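Local coordinates for protein HTH-type transcriptional regulator PrpR (Mycobacterium tuberculosis, PDB 6D2S) that regulates transcription of the genes for short-chain fatty acid catabolism, through both the glyoxylate and the methylcitrate cycles, and is needed for using cholesterol-derived propionate, at residues Asp20-Ala25 / Leu173-Gln178; Asn15-Asp20 / Ala127-Gly132; Met34-Leu39 / Tyr138-Arg143. One frame throughout, in Å; residues are numbered along the deposited sequence. Where two conformers were deposited one is given.

Contact 1: residues Asp20-Ala25 / Leu173-Gln178. With NA (sodium ion), chain F.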
loop_
_atom_site.group_PDB
_atom_site.type_symbol
_atom_site.label_atom_id
_atom_site.label_comp_id
_atom_site.label_asym_id
_atom_site.label_seq_id
_atom_site.Cartn_x
_atom_site.Cartn_y
_atom_site.Cartn_z
ATOM N N ASP A 20 10.942 -10.092 6.216
ATOM C CA ASP A 20 10.370 -10.990 7.216
ATOM C C ASP A 20 8.868 -10.793 7.360
ATOM O O ASP A 20 8.133 -11.760 7.592
ATOM C CB ASP A 20 11.063 -10.800 8.568
ATOM C CG ASP A 20 12.510 -11.248 8.548
ATOM O OD1 ASP A 20 12.824 -12.237 7.851
ATOM O OD2 ASP A 20 13.339 -10.597 9.217
ATOM N N LEU A 21 8.391 -9.543 7.266
ATOM C CA LEU A 21 6.956 -9.290 7.359
ATOM C C LEU A 21 6.239 -9.703 6.089
ATOM O O LEU A 21 5.118 -10.218 6.142
ATOM C CB LEU A 21 6.681 -7.813 7.615
ATOM C CG LEU A 21 6.654 -7.273 9.027
ATOM C CD1 LEU A 21 6.232 -5.799 8.929
ATOM C CD2 LEU A 21 5.709 -8.093 9.905
ATOM N N ASP A 22 6.853 -9.428 4.935
ATOM C CA ASP A 22 6.262 -9.823 3.666
ATOM C C ASP A 22 6.090 -11.339 3.614
ATOM O O ASP A 22 5.026 -11.846 3.237
ATOM C CB ASP A 22 7.138 -9.314 2.516
ATOM C CG ASP A 22 6.336 -8.980 1.271
ATOM O OD1 ASP A 22 5.743 -9.909 0.692
ATOM O OD2 ASP A 22 6.289 -7.790 0.891
ATOM N N MET A 23 7.134 -12.079 4.000
ATOM C CA MET A 23 7.059 -13.540 4.013
ATOM C C MET A 23 6.088 -14.050 5.069
ATOM O O MET A 23 5.391 -15.048 4.847
ATOM C CB MET A 23 8.454 -14.129 4.255
ATOM C CG MET A 23 9.435 -13.852 3.145
ATOM S SD MET A 23 9.085 -14.912 1.718
ATOM C CE MET A 23 9.660 -16.506 2.313
ATOM N N ALA A 24 6.042 -13.402 6.241
ATOM C CA ALA A 24 5.104 -13.851 7.268
ATOM C C ALA A 24 3.662 -13.715 6.787
ATOM O O ALA A 24 2.841 -14.612 7.004
ATOM C CB ALA A 24 5.315 -13.073 8.566
ATOM N N ALA A 25 3.343 -12.602 6.126
ATOM C CA ALA A 25 1.998 -12.407 5.589
ATOM C C ALA A 25 1.669 -13.469 4.548
ATOM O O ALA A 25 0.592 -14.080 4.577
ATOM C CB ALA A 25 1.878 -11.008 4.975
ATOM N N LEU A 173 7.659 -4.225 -4.574
ATOM C CA LEU A 173 8.051 -5.509 -5.165
ATOM C C LEU A 173 9.563 -5.568 -5.395
ATOM O O LEU A 173 10.054 -5.676 -6.520
ATOM C CB LEU A 173 7.282 -5.768 -6.461
ATOM C CG LEU A 173 5.761 -5.830 -6.291
ATOM C CD1 LEU A 173 5.088 -6.256 -7.588
ATOM C CD2 LEU A 173 5.353 -6.761 -5.130
ATOM N N GLN A 174 10.307 -5.505 -4.284
ATOM C CA GLN A 174 11.763 -5.610 -4.311
ATOM C C GLN A 174 12.277 -6.871 -3.611
ATOM O O GLN A 174 13.397 -6.886 -3.091
ATOM C CB GLN A 174 12.403 -4.362 -3.697
ATOM C CG GLN A 174 12.456 -3.163 -4.651
ATOM C CD GLN A 174 11.088 -2.522 -4.865
ATOM O OE1 GLN A 174 10.562 -2.518 -5.974
ATOM N NE2 GLN A 174 10.507 -1.982 -3.798
ATOM N N ARG A 175 11.496 -7.939 -3.607
ATOM C CA ARG A 175 11.979 -9.186 -3.012
ATOM C C ARG A 175 13.149 -9.709 -3.838
ATOM O O ARG A 175 13.030 -9.829 -5.064
ATOM C CB ARG A 175 10.864 -10.240 -2.951
ATOM C CG ARG A 175 11.329 -11.602 -2.401
ATOM C CD ARG A 175 10.154 -12.594 -2.285
ATOM N NE ARG A 175 9.175 -12.203 -1.269
ATOM C CZ ARG A 175 8.056 -12.882 -1.029
ATOM N NH1 ARG A 175 7.788 -13.979 -1.744
ATOM N NH2 ARG A 175 7.210 -12.474 -0.090
ATOM N N PRO A 176 14.287 -10.017 -3.219
ATOM C CA PRO A 176 15.445 -10.464 -4.001
ATOM C C PRO A 176 15.084 -11.675 -4.848
ATOM O O PRO A 176 14.410 -12.600 -4.391
ATOM C CB PRO A 176 16.492 -10.796 -2.931
ATOM C CG PRO A 176 16.113 -9.906 -1.761
ATOM C CD PRO A 176 14.597 -9.881 -1.782
ATOM N N ARG A 177 15.480 -11.626 -6.109
ATOM C CA ARG A 177 15.284 -12.669 -7.105
ATOM C C ARG A 177 13.838 -12.771 -7.571
ATOM O O ARG A 177 13.528 -13.640 -8.400
ATOM C CB ARG A 177 15.770 -14.040 -6.604
ATOM C CG ARG A 177 17.270 -14.052 -6.304
ATOM C CD ARG A 177 17.782 -15.419 -5.841
ATOM N NE ARG A 177 19.217 -15.363 -5.577
ATOM C CZ ARG A 177 19.742 -14.981 -4.416
ATOM N NH1 ARG A 177 18.947 -14.633 -3.414
ATOM N NH2 ARG A 177 21.057 -14.943 -4.255
ATOM N N GLN A 178 12.934 -11.912 -7.095
ATOM C CA GLN A 178 11.590 -11.880 -7.666
ATOM C C GLN A 178 11.070 -10.443 -7.697
ATOM O O GLN A 178 9.984 -10.132 -7.225
ATOM C CB GLN A 178 10.604 -12.791 -6.935
ATOM C CG GLN A 178 9.311 -12.908 -7.756
ATOM C CD GLN A 178 8.354 -13.999 -7.309
ATOM O OE1 GLN A 178 8.673 -14.839 -6.462
ATOM N NE2 GLN A 178 7.160 -13.992 -7.896
HETATM NA NA NA F . 15.460 -11.401 9.638
HETATM O O HOH W 1 15.451 -8.415 9.631
#

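Contact 2: residues Asn15-Asp20 / Ala127-Gly132. With NA (sodium ion), chain F; NA (sodium ion), chain G.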
loop_
_atom_site.group_PDB
_atom_site.type_symbol
_atom_site.label_atom_id
_atom_site.label_comp_id
_atom_site.label_asym_id
_atom_site.label_seq_id
_atom_site.Cartn_x
_atom_site.Cartn_y
_atom_site.Cartn_z
ATOM N N ASN A 15 14.921 -0.736 0.725
ATOM C CA ASN A 15 14.385 -0.865 -0.642
ATOM C C ASN A 15 12.860 -0.960 -0.658
ATOM O O ASN A 15 12.276 -1.577 -1.556
ATOM C CB ASN A 15 14.983 -2.078 -1.355
ATOM C CG ASN A 15 16.489 -1.994 -1.467
ATOM O OD1 ASN A 15 17.027 -1.003 -1.968
ATOM N ND2 ASN A 15 17.179 -3.024 -0.988
ATOM N N ASN A 16 12.205 -0.362 0.339
ATOM C CA ASN A 16 10.744 -0.363 0.434
ATOM C C ASN A 16 10.174 -1.780 0.462
ATOM O O ASN A 16 9.049 -2.019 0.009
ATOM C CB ASN A 16 10.119 0.440 -0.711
ATOM C CG ASN A 16 10.407 1.935 -0.607
ATOM O OD1 ASN A 16 10.506 2.487 0.489
ATOM N ND2 ASN A 16 10.541 2.592 -1.748
ATOM N N TYR A 17 10.944 -2.728 0.990
ATOM C CA TYR A 17 10.539 -4.129 1.033
ATOM C C TYR A 17 11.030 -4.711 2.353
ATOM O O TYR A 17 12.224 -4.648 2.648
ATOM C CB TYR A 17 11.108 -4.911 -0.166
ATOM C CG TYR A 17 10.895 -6.400 -0.007
ATOM C CD1 TYR A 17 9.652 -6.968 -0.265
ATOM C CD2 TYR A 17 11.921 -7.223 0.428
ATOM C CE1 TYR A 17 9.440 -8.323 -0.093
ATOM C CE2 TYR A 17 11.724 -8.583 0.614
ATOM C CZ TYR A 17 10.472 -9.123 0.351
ATOM O OH TYR A 17 10.259 -10.463 0.537
ATOM N N ILE A 18 10.113 -5.256 3.152
ATOM C CA ILE A 18 10.413 -5.745 4.499
ATOM C C ILE A 18 10.258 -7.260 4.469
ATOM O O ILE A 18 9.152 -7.782 4.638
ATOM C CB ILE A 18 9.493 -5.117 5.551
ATOM C CG1 ILE A 18 9.404 -3.601 5.382
ATOM C CG2 ILE A 18 9.939 -5.530 6.983
ATOM C CD1 ILE A 18 10.750 -2.850 5.568
ATOM N N HIS A 19 11.370 -7.978 4.278
ATOM C CA HIS A 19 11.291 -9.388 3.897
ATOM C C HIS A 19 10.570 -10.231 4.941
ATOM O O HIS A 19 9.692 -11.037 4.606
ATOM C CB HIS A 19 12.692 -9.949 3.649
ATOM C CG HIS A 19 12.685 -11.371 3.181
ATOM N ND1 HIS A 19 12.121 -11.751 1.981
ATOM C CD2 HIS A 19 13.146 -12.506 3.761
ATOM C CE1 HIS A 19 12.256 -13.059 1.831
ATOM N NE2 HIS A 19 12.869 -13.542 2.898
ATOM N N ASP A 20 10.942 -10.092 6.216
ATOM C CA ASP A 20 10.370 -10.990 7.216
ATOM C C ASP A 20 8.868 -10.793 7.360
ATOM O O ASP A 20 8.133 -11.760 7.592
ATOM C CB ASP A 20 11.063 -10.800 8.568
ATOM C CG ASP A 20 12.510 -11.248 8.548
ATOM O OD1 ASP A 20 12.824 -12.237 7.851
ATOM O OD2 ASP A 20 13.339 -10.597 9.217
ATOM N N ALA A 127 2.811 -2.370 10.384
ATOM C CA ALA A 127 1.547 -3.101 10.421
ATOM C C ALA A 127 0.743 -2.869 9.145
ATOM O O ALA A 127 0.138 -3.807 8.603
ATOM C CB ALA A 127 0.728 -2.701 11.655
ATOM N N ASN A 128 0.704 -1.622 8.661
ATOM C CA ASN A 128 0.071 -1.346 7.374
ATOM C C ASN A 128 0.770 -2.096 6.251
ATOM O O ASN A 128 0.113 -2.600 5.333
ATOM C CB ASN A 128 0.089 0.153 7.062
ATOM C CG ASN A 128 -0.858 0.946 7.926
ATOM O OD1 ASN A 128 -1.856 0.428 8.421
ATOM N ND2 ASN A 128 -0.550 2.214 8.109
ATOM N N TYR A 129 2.108 -2.126 6.275
ATOM C CA TYR A 129 2.849 -2.895 5.273
ATOM C C TYR A 129 2.418 -4.358 5.280
ATOM O O TYR A 129 2.163 -4.961 4.222
ATOM C CB TYR A 129 4.367 -2.771 5.528
ATOM C CG TYR A 129 5.206 -3.546 4.518
ATOM C CD1 TYR A 129 5.359 -4.918 4.632
ATOM C CD2 TYR A 129 5.831 -2.894 3.449
ATOM C CE1 TYR A 129 6.102 -5.643 3.707
ATOM C CE2 TYR A 129 6.575 -3.607 2.515
ATOM C CZ TYR A 129 6.710 -4.981 2.656
ATOM O OH TYR A 129 7.456 -5.702 1.744
ATOM N N PHE A 130 2.368 -4.959 6.469
ATOM C CA PHE A 130 1.912 -6.340 6.598
ATOM C C PHE A 130 0.517 -6.522 6.011
ATOM O O PHE A 130 0.255 -7.512 5.313
ATOM C CB PHE A 130 1.926 -6.750 8.075
ATOM C CG PHE A 130 1.395 -8.134 8.328
ATOM C CD1 PHE A 130 2.244 -9.234 8.327
ATOM C CD2 PHE A 130 0.038 -8.334 8.577
ATOM C CE1 PHE A 130 1.752 -10.510 8.578
ATOM C CE2 PHE A 130 -0.454 -9.601 8.823
ATOM C CZ PHE A 130 0.399 -10.689 8.824
ATOM N N ALA A 131 -0.398 -5.591 6.304
ATOM C CA ALA A 131 -1.763 -5.727 5.795
ATOM C C ALA A 131 -1.776 -5.716 4.272
ATOM O O ALA A 131 -2.466 -6.523 3.645
ATOM C CB ALA A 131 -2.659 -4.613 6.345
ATOM N N GLY A 132 -0.996 -4.826 3.659
ATOM C CA GLY A 132 -0.876 -4.844 2.207
ATOM C C GLY A 132 -0.307 -6.150 1.683
ATOM O O GLY A 132 -0.729 -6.645 0.636
HETATM NA NA NA F . 15.460 -11.401 9.638
HETATM NA NA NA G . 17.179 1.315 -3.208
HETATM O O HOH W 1 15.451 -8.415 9.631
HETATM O O HOH W 2 17.626 0.332 -5.338
HETATM O O HOH W 3 15.211 2.095 -1.849
HETATM O O HOH W 4 17.597 3.300 -3.824
#

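Contact 3: residues Met34-Leu39 / Tyr138-Arg143. With EDO (1,2-ethanediol), chain H.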
loop_
_atom_site.group_PDB
_atom_site.type_symbol
_atom_site.label_atom_id
_atom_site.label_comp_id
_atom_site.label_asym_id
_atom_site.label_seq_id
_atom_site.Cartn_x
_atom_site.Cartn_y
_atom_site.Cartn_z
ATOM N N MET A 34 -6.317 -19.208 2.751
ATOM C CA MET A 34 -6.998 -18.038 2.214
ATOM C C MET A 34 -7.079 -18.114 0.694
ATOM O O MET A 34 -6.253 -18.744 0.029
ATOM C CB MET A 34 -6.260 -16.753 2.608
ATOM C CG MET A 34 -6.018 -16.567 4.105
ATOM S SD MET A 34 -7.356 -15.687 4.921
ATOM C CE MET A 34 -7.142 -16.228 6.614
ATOM N N ARG A 35 -8.078 -17.435 0.145
ATOM C CA ARG A 35 -8.197 -17.253 -1.291
ATOM C C ARG A 35 -8.616 -15.817 -1.557
ATOM O O ARG A 35 -9.403 -15.241 -0.800
ATOM C CB ARG A 35 -9.211 -18.228 -1.905
ATOM C CG ARG A 35 -10.620 -18.071 -1.363
ATOM C CD ARG A 35 -11.554 -19.129 -1.933
ATOM N NE ARG A 35 -11.718 -18.994 -3.378
ATOM C CZ ARG A 35 -12.413 -19.838 -4.134
ATOM N NH1 ARG A 35 -13.011 -20.886 -3.585
ATOM N NH2 ARG A 35 -12.508 -19.634 -5.442
ATOM N N THR A 36 -8.064 -15.237 -2.621
ATOM C CA THR A 36 -8.424 -13.877 -2.990
ATOM C C THR A 36 -9.933 -13.758 -3.181
ATOM O O THR A 36 -10.586 -14.664 -3.704
ATOM C CB THR A 36 -7.676 -13.469 -4.264
ATOM O OG1 THR A 36 -6.269 -13.429 -3.982
ATOM C CG2 THR A 36 -8.126 -12.093 -4.736
ATOM N N GLY A 37 -10.496 -12.648 -2.707
ATOM C CA GLY A 37 -11.935 -12.468 -2.776
ATOM C C GLY A 37 -12.640 -12.753 -1.465
ATOM O O GLY A 37 -12.608 -13.882 -0.964
ATOM N N GLY A 38 -13.287 -11.739 -0.900
ATOM C CA GLY A 38 -13.941 -11.924 0.382
ATOM C C GLY A 38 -12.973 -12.165 1.520
ATOM O O GLY A 38 -13.288 -12.919 2.449
ATOM N N LEU A 39 -11.793 -11.536 1.476
ATOM C CA LEU A 39 -10.811 -11.747 2.529
ATOM C C LEU A 39 -11.256 -11.173 3.861
ATOM O O LEU A 39 -10.723 -11.583 4.897
ATOM C CB LEU A 39 -9.462 -11.122 2.158
ATOM C CG LEU A 39 -8.341 -11.965 1.552
ATOM C CD1 LEU A 39 -7.041 -11.147 1.601
ATOM C CD2 LEU A 39 -8.151 -13.310 2.231
ATOM N N TYR A 138 2.686 -11.918 -2.062
ATOM C CA TYR A 138 3.717 -11.459 -2.993
ATOM C C TYR A 138 3.693 -12.208 -4.324
ATOM O O TYR A 138 3.588 -11.591 -5.390
ATOM C CB TYR A 138 5.106 -11.568 -2.340
ATOM C CG TYR A 138 6.157 -10.777 -3.088
ATOM C CD1 TYR A 138 6.682 -11.253 -4.292
ATOM C CD2 TYR A 138 6.611 -9.554 -2.605
ATOM C CE1 TYR A 138 7.631 -10.532 -4.998
ATOM C CE2 TYR A 138 7.572 -8.817 -3.313
ATOM C CZ TYR A 138 8.074 -9.320 -4.504
ATOM O OH TYR A 138 9.024 -8.606 -5.202
ATOM N N ARG A 139 3.860 -13.536 -4.296
ATOM C CA ARG A 139 4.037 -14.252 -5.554
ATOM C C ARG A 139 2.778 -14.182 -6.405
ATOM O O ARG A 139 2.850 -14.015 -7.629
ATOM C CB ARG A 139 4.422 -15.713 -5.294
ATOM C CG ARG A 139 5.823 -15.908 -4.734
ATOM C CD ARG A 139 6.161 -17.389 -4.665
ATOM N NE ARG A 139 7.483 -17.636 -4.101
ATOM C CZ ARG A 139 7.994 -18.848 -3.896
ATOM N NH1 ARG A 139 7.292 -19.929 -4.210
ATOM N NH2 ARG A 139 9.207 -18.979 -3.376
ATOM N N GLU A 140 1.616 -14.329 -5.775
ATOM C CA GLU A 140 0.362 -14.240 -6.511
ATOM C C GLU A 140 0.179 -12.851 -7.109
ATOM O O GLU A 140 -0.233 -12.713 -8.268
ATOM C CB GLU A 140 -0.810 -14.593 -5.586
ATOM C CG GLU A 140 -2.168 -14.465 -6.257
ATOM C CD GLU A 140 -3.325 -14.873 -5.347
ATOM O OE1 GLU A 140 -3.095 -15.619 -4.372
ATOM O OE2 GLU A 140 -4.460 -14.435 -5.614
ATOM N N PHE A 141 0.462 -11.807 -6.326
ATOM C CA PHE A 141 0.296 -10.443 -6.811
ATOM C C PHE A 141 1.295 -10.126 -7.918
ATOM O O PHE A 141 0.938 -9.518 -8.940
ATOM C CB PHE A 141 0.453 -9.464 -5.643
ATOM C CG PHE A 141 0.266 -8.031 -6.032
ATOM C CD1 PHE A 141 -0.999 -7.541 -6.325
ATOM C CD2 PHE A 141 1.362 -7.161 -6.091
ATOM C CE1 PHE A 141 -1.178 -6.201 -6.693
ATOM C CE2 PHE A 141 1.190 -5.831 -6.450
ATOM C CZ PHE A 141 -0.079 -5.351 -6.758
ATOM N N HIS A 142 2.551 -10.540 -7.731
ATOM C CA HIS A 142 3.572 -10.330 -8.758
ATOM C C HIS A 142 3.175 -11.011 -10.056
ATOM O O HIS A 142 3.251 -10.409 -11.137
ATOM C CB HIS A 142 4.924 -10.850 -8.255
ATOM C CG HIS A 142 6.055 -10.637 -9.216
ATOM N ND1 HIS A 142 6.398 -11.561 -10.181
ATOM C CD2 HIS A 142 6.928 -9.611 -9.351
ATOM C CE1 HIS A 142 7.430 -11.109 -10.874
ATOM N NE2 HIS A 142 7.777 -9.932 -10.384
ATOM N N ARG A 143 2.744 -12.277 -9.965
ATOM C CA ARG A 143 2.291 -12.992 -11.154
ATOM C C ARG A 143 1.123 -12.270 -11.814
ATOM O O ARG A 143 1.077 -12.153 -13.045
ATOM C CB ARG A 143 1.907 -14.427 -10.783
ATOM C CG ARG A 143 1.429 -15.286 -11.945
ATOM C CD ARG A 143 1.217 -16.742 -11.514
ATOM N NE ARG A 143 0.138 -16.901 -10.534
ATOM C CZ ARG A 143 0.324 -17.120 -9.233
ATOM N NH1 ARG A 143 1.554 -17.209 -8.738
ATOM N NH2 ARG A 143 -0.721 -17.253 -8.424
HETATM C C1 EDO H . -11.453 -8.433 -0.407
HETATM O O1 EDO H . -10.933 -9.732 -0.459
HETATM C C2 EDO H . -12.330 -8.124 -1.622
HETATM O O2 EDO H . -13.459 -8.955 -1.663
HETATM O O HOH W 5 -5.761 -16.632 -3.742
#

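Contact 1: residues Asp20-Ala25 / Leu173-Gln178
Arg175 reaches from the loop between helix 163-170 and strand 183-189 to helix 19-31, where its guanidinium meets Asp22 and Met23. The charged link is a salt bridge between Arg175 NH2 and Asp22 OD1, 3.1 Å apart. As a hydrogen bond it is weak: the N-H points off line, at 120°, and the carboxylate and guanidinium planes stand almost perpendicular, 85° apart. This is not a coplanar, two-pronged salt bridge; a single N-O pair carries it. Met23 comes in from another side, its thioether crossing the arginine at about a right angle. Bends at chi2 and chi3 bring SD over the centre of one guanidinium face, 3.6 Å from Arg175 CZ.

Other partners complete the two groups. Arg175 NE donates to the hydroxyl of Tyr17, its strongest partner, and Arg175 NH1 forms a salt bridge with Glu26, one helical turn beyond Asp22; Tyr138 adds a cation-pi contact. Asp22 OD2 has its strongest partner in Arg169, a salt bridge, and a weak hydrogen bond with Tyr129 OH. With two arginines close to it, the buried Asp22 carboxylate is probably stabilised in its charged form. This piece of the longer regulator holds the IrrE-like and ScfR C-terminal family regions, and the arrangement joins helix 19-31 to a loop within the latter, a member of the GAF clan. There the backbone makes a type II beta turn from Arg175 to Gln178, closed by Gln178 N to Arg175 O at 2.9 Å. The hydroxyl of Tyr138 also engages this turn, hydrogen-bonded to Arg175 N and Gln178 O. Three residues before Met23, near the start of the helix, Asp20 OD2 binds a sodium ion at 2.3 Å.

Contact 2: residues Asn15-Asp20 / Ala127-Gly132
Tyr129 has its ring swung opposite its backbone nitrogen (chi1 -180°), which extends it from helix 116-135 toward the backbone just ahead of helix 19-31, while Ile18 turns CG1 beside its own N and lays it on that ring. Ile18 CG1 sits 3.9 Å from the ring centroid of Tyr129 and only 7° off the normal, a CH-pi contact over the face. At the far end of the ring, Ile18 N donates to Tyr129 OH at 3.0 Å in a nearly straight bond of 166°; Asp22 is a further, weak partner of that hydroxyl. Tyr17 CD1 lies 3.2 Å from the same oxygen, and Asn16 O, buried without a polar partner, meets the ring edge, 3.9 Å from Tyr129 CE2. Tyr17 turns its own hydroxyl to His19 ND1, 2.7 Å away.

Ile18 is the N-cap residue of helix 19-31, and Asn15 is the C-prime residue of a Schellman motif ending helix 3-13; Asn15 OD1 also binds a sodium ion, together with Ser199 O. The contact packs the linker joining these two helices against helix 116-135, with Phe11 of helix 3-13 touching Ile18 and helix 84-99 packing against Ala127 and Ala131.

Contact 3: residues Met34-Leu39 / Tyr138-Arg143
The Glu140 carboxylate is the flat group that meets Thr36, and the threonine hydroxyl reaches neither its face squarely nor its exact plane: Thr36 OG1 donates to Glu140 OE2 on the syn side, 33° out of the carboxylate plane. The bond is short, 2.6 Å between Thr36 OG1 and Glu140 OE2. The other carboxylate oxygen, Glu140 OE1, accepts from a water at 2.9 Å, and this water in turn accepts from Thr36 N, also at 2.9 Å. Both oxygens of Glu140 are thus tied to the same threonine, one directly and one through the water.

Glu140 spans the gap because its chain is fully extended, CG anti to the backbone N (chi1 177°) and straight again at chi2. Thr36 has OG1 beside its own N (chi1 -65°), which turns the hydroxyl to the same side as the water held by that N. The contact joins the loop between helices 19-31 and 39-51 to the first turn of helix 138-147, which lies within the IrrE-like family region, at the protein surface. Past Thr36 the loop runs through two glycines with positive phi, and Gly38 is the N-cap of helix 39-51. An ethanediol, probably from the crystallisation liquor, accepts from the N-H groups at this helix start: Gly38 N to its O2 at 2.9 Å and Leu39 N to its O1 at 2.8 Å.

In the fold
From the N terminus, the chain leaves helix 3-13 through residues 15-20, enters helix 19-31, then turns at 34-39 into helix 39-51. Contact 2 closes the first loop when helix 116-135 returns to the linker. Contact 3 closes next, as helix 138-147 follows and meets the 34-39 loop; the two cross, their segments alternating. Contact 1 closes last, with 173-178 reaching helix 19-31 before strand 183-189. It crosses contact 2, sharing Asp20, and encloses contact 3. Tyr17 and Tyr129 of contact 2 touch Arg175 and Asp22 of contact 1, respectively. Tyr138 touches Arg175 and Gln178 of contact 1 and Tyr17 of contact 2, tying helix 138-147 to the 173-178 loop and the linker.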